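Long-range contact in sugar-phosphate aldolase (Thermotoga maritima, PDB 1PVT), which is probably an aldolase, a member of the class II aldolase and adducin family with helices packed on a central beta sheet: residues A[12-17]-A[67-72]. Numbering follows the deposited sequence.
Sequences KVAYWL and SRMREV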
loop_
_atom_site.group_PDB
_atom_site.type_symbol
_atom_site.label_atom_id
_atom_site.label_comp_id
_atom_site.label_asym_id
_atom_site.label_seq_id
_atom_site.Cartn_x
_atom_site.Cartn_y
_atom_site.Cartn_z
ATOM N N LYS A 12 -6.205 10.720 -7.837
ATOM C CA LYS A 12 -5.044 11.486 -8.262
ATOM C C LYS A 12 -3.785 10.624 -8.141
ATOM O O LYS A 12 -2.958 10.597 -9.048
ATOM C CB LYS A 12 -4.918 12.757 -7.422
ATOM C CG LYS A 12 -3.685 13.589 -7.733
ATOM C CD LYS A 12 -3.720 14.952 -7.034
ATOM C CE LYS A 12 -2.395 15.714 -7.213
ATOM N NZ LYS A 12 -2.053 15.972 -8.647
ATOM N N VAL A 13 -3.647 9.909 -7.029
ATOM C CA VAL A 13 -2.487 9.031 -6.818
ATOM C C VAL A 13 -2.459 7.882 -7.835
ATOM O O VAL A 13 -1.393 7.499 -8.320
ATOM C CB VAL A 13 -2.482 8.449 -5.369
ATOM C CG1 VAL A 13 -1.540 7.236 -5.273
ATOM C CG2 VAL A 13 -2.067 9.542 -4.375
ATOM N N ALA A 14 -3.630 7.342 -8.153
ATOM C CA ALA A 14 -3.732 6.257 -9.115
ATOM C C ALA A 14 -3.174 6.748 -10.420
ATOM O O ALA A 14 -2.457 6.032 -11.101
ATOM C CB ALA A 14 -5.161 5.870 -9.310
ATOM N N TYR A 15 -3.514 7.982 -10.773
ATOM C CA TYR A 15 -3.041 8.569 -12.018
ATOM C C TYR A 15 -1.532 8.655 -12.062
ATOM O O TYR A 15 -0.899 8.124 -12.969
ATOM C CB TYR A 15 -3.592 9.971 -12.202
ATOM C CG TYR A 15 -3.036 10.631 -13.431
ATOM C CD1 TYR A 15 -3.419 10.204 -14.696
ATOM C CD2 TYR A 15 -2.076 11.642 -13.331
ATOM C CE1 TYR A 15 -2.863 10.757 -15.839
ATOM C CE2 TYR A 15 -1.507 12.205 -14.468
ATOM C CZ TYR A 15 -1.904 11.754 -15.727
ATOM O OH TYR A 15 -1.337 12.275 -16.879
ATOM N N TRP A 16 -0.949 9.334 -11.086
ATOM C CA TRP A 16 0.491 9.474 -11.060
ATOM C C TRP A 16 1.223 8.154 -11.056
ATOM O O TRP A 16 2.304 8.020 -11.625
ATOM C CB TRP A 16 0.889 10.325 -9.871
ATOM C CG TRP A 16 0.672 11.736 -10.217
ATOM C CD1 TRP A 16 -0.426 12.503 -9.939
ATOM C CD2 TRP A 16 1.497 12.511 -11.085
ATOM N NE1 TRP A 16 -0.339 13.711 -10.594
ATOM C CE2 TRP A 16 0.833 13.741 -11.307
ATOM C CE3 TRP A 16 2.740 12.280 -11.705
ATOM C CZ2 TRP A 16 1.368 14.740 -12.125
ATOM C CZ3 TRP A 16 3.271 13.268 -12.515
ATOM C CH2 TRP A 16 2.584 14.488 -12.719
ATOM N N LEU A 17 0.614 7.176 -10.412
ATOM C CA LEU A 17 1.157 5.828 -10.322
ATOM C C LEU A 17 1.278 5.232 -11.741
ATOM O O LEU A 17 2.312 4.658 -12.107
ATOM C CB LEU A 17 0.198 4.983 -9.468
ATOM C CG LEU A 17 0.641 4.171 -8.250
ATOM C CD1 LEU A 17 1.875 4.758 -7.632
ATOM C CD2 LEU A 17 -0.494 4.150 -7.237
ATOM N N SER A 67 -9.001 -3.926 -10.531
ATOM C CA SER A 67 -8.786 -2.503 -10.738
ATOM C C SER A 67 -7.362 -2.183 -11.179
ATOM O O SER A 67 -6.378 -2.725 -10.651
ATOM C CB SER A 67 -9.129 -1.704 -9.470
ATOM O OG SER A 67 -8.114 -1.816 -8.491
ATOM N N ARG A 68 -7.286 -1.290 -12.162
ATOM C CA ARG A 68 -6.039 -0.835 -12.735
ATOM C C ARG A 68 -5.958 0.660 -12.525
ATOM O O ARG A 68 -6.892 1.393 -12.828
ATOM C CB ARG A 68 -6.009 -1.189 -14.215
ATOM C CG ARG A 68 -5.899 -2.677 -14.434
ATOM C CD ARG A 68 -6.033 -3.065 -15.892
ATOM N NE ARG A 68 -7.424 -3.069 -16.333
ATOM C CZ ARG A 68 -7.977 -4.040 -17.058
ATOM N NH1 ARG A 68 -7.261 -5.102 -17.430
ATOM N NH2 ARG A 68 -9.250 -3.942 -17.421
HETATM N N MSE A 69 -4.830 1.102 -11.993
HETATM C CA MSE A 69 -4.618 2.505 -11.706
HETATM C C MSE A 69 -4.905 3.427 -12.875
HETATM O O MSE A 69 -5.388 4.546 -12.678
HETATM C CB MSE A 69 -3.184 2.731 -11.233
HETATM C CG MSE A 69 -2.789 1.872 -10.051
HETATM SE SE MSE A 69 -4.019 1.957 -8.519
HETATM C CE MSE A 69 -5.202 0.488 -8.997
ATOM N N ARG A 70 -4.615 2.967 -14.091
ATOM C CA ARG A 70 -4.815 3.809 -15.269
ATOM C C ARG A 70 -6.280 3.972 -15.519
ATOM O O ARG A 70 -6.685 4.659 -16.451
ATOM C CB ARG A 70 -4.147 3.207 -16.506
ATOM C CG ARG A 70 -4.813 1.959 -17.070
ATOM C CD ARG A 70 -4.205 1.556 -18.425
ATOM N NE ARG A 70 -4.937 0.455 -19.053
ATOM C CZ ARG A 70 -4.701 -0.833 -18.820
ATOM N NH1 ARG A 70 -3.737 -1.187 -17.974
ATOM N NH2 ARG A 70 -5.439 -1.766 -19.418
ATOM N N GLU A 71 -7.068 3.336 -14.657
ATOM C CA GLU A 71 -8.519 3.383 -14.746
ATOM C C GLU A 71 -9.182 3.948 -13.492
ATOM O O GLU A 71 -10.102 4.760 -13.596
ATOM C CB GLU A 71 -9.070 1.987 -15.033
ATOM C CG GLU A 71 -8.449 1.332 -16.257
ATOM C CD GLU A 71 -9.284 0.180 -16.811
ATOM O OE1 GLU A 71 -9.633 -0.748 -16.038
ATOM O OE2 GLU A 71 -9.584 0.206 -18.031
ATOM N N VAL A 72 -8.724 3.549 -12.308
ATOM C CA VAL A 72 -9.357 4.058 -11.108
ATOM C C VAL A 72 -9.173 5.559 -10.964
ATOM O O VAL A 72 -9.884 6.208 -10.194
ATOM C CB VAL A 72 -8.852 3.341 -9.833
ATOM C CG1 VAL A 72 -8.043 2.118 -10.210
ATOM C CG2 VAL A 72 -8.079 4.308 -8.957
#
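V72, which leans on A14, donates a hydrogen bond within its own segment, from V72 N to R68 O, 2.9 Å away; R68 sits at the N-cap of the short helix 69-72. V72 CG2 presses closely on A14 CB, 3.3 Å away. The backbones come nearest at A14, whose CA lies 4.6 Å from M69 CA, and A14 O approaches M69 CB at 3.4 Å, a packing contact with no hydrogen bond. Here M69, a selenomethionine, starts toward helix 2-19 and then bends away. With CG beside its own backbone N (chi1 -55°), M69 brings CG to 4.3 Å from L17 CD2, while SE passes A14 CB at 4.2 Å. In this member of the class II aldolase/adducin family, helix 69-72 packs against helix 2-19 beside the central sheet, where I30 of strand 28-34 touches both L17 and M69. Q11 NE2 adds a hydrogen bond to V72 O. Farther from helix 2-19, R68 NE reaches E71 OE1 in a salt bridge of 3.2 Å, a nearly straight hydrogen bond (N-H...O angle 163°). OE1 lies in the guanidinium plane, yet NE stands well above the carboxylate, 73° out of its plane.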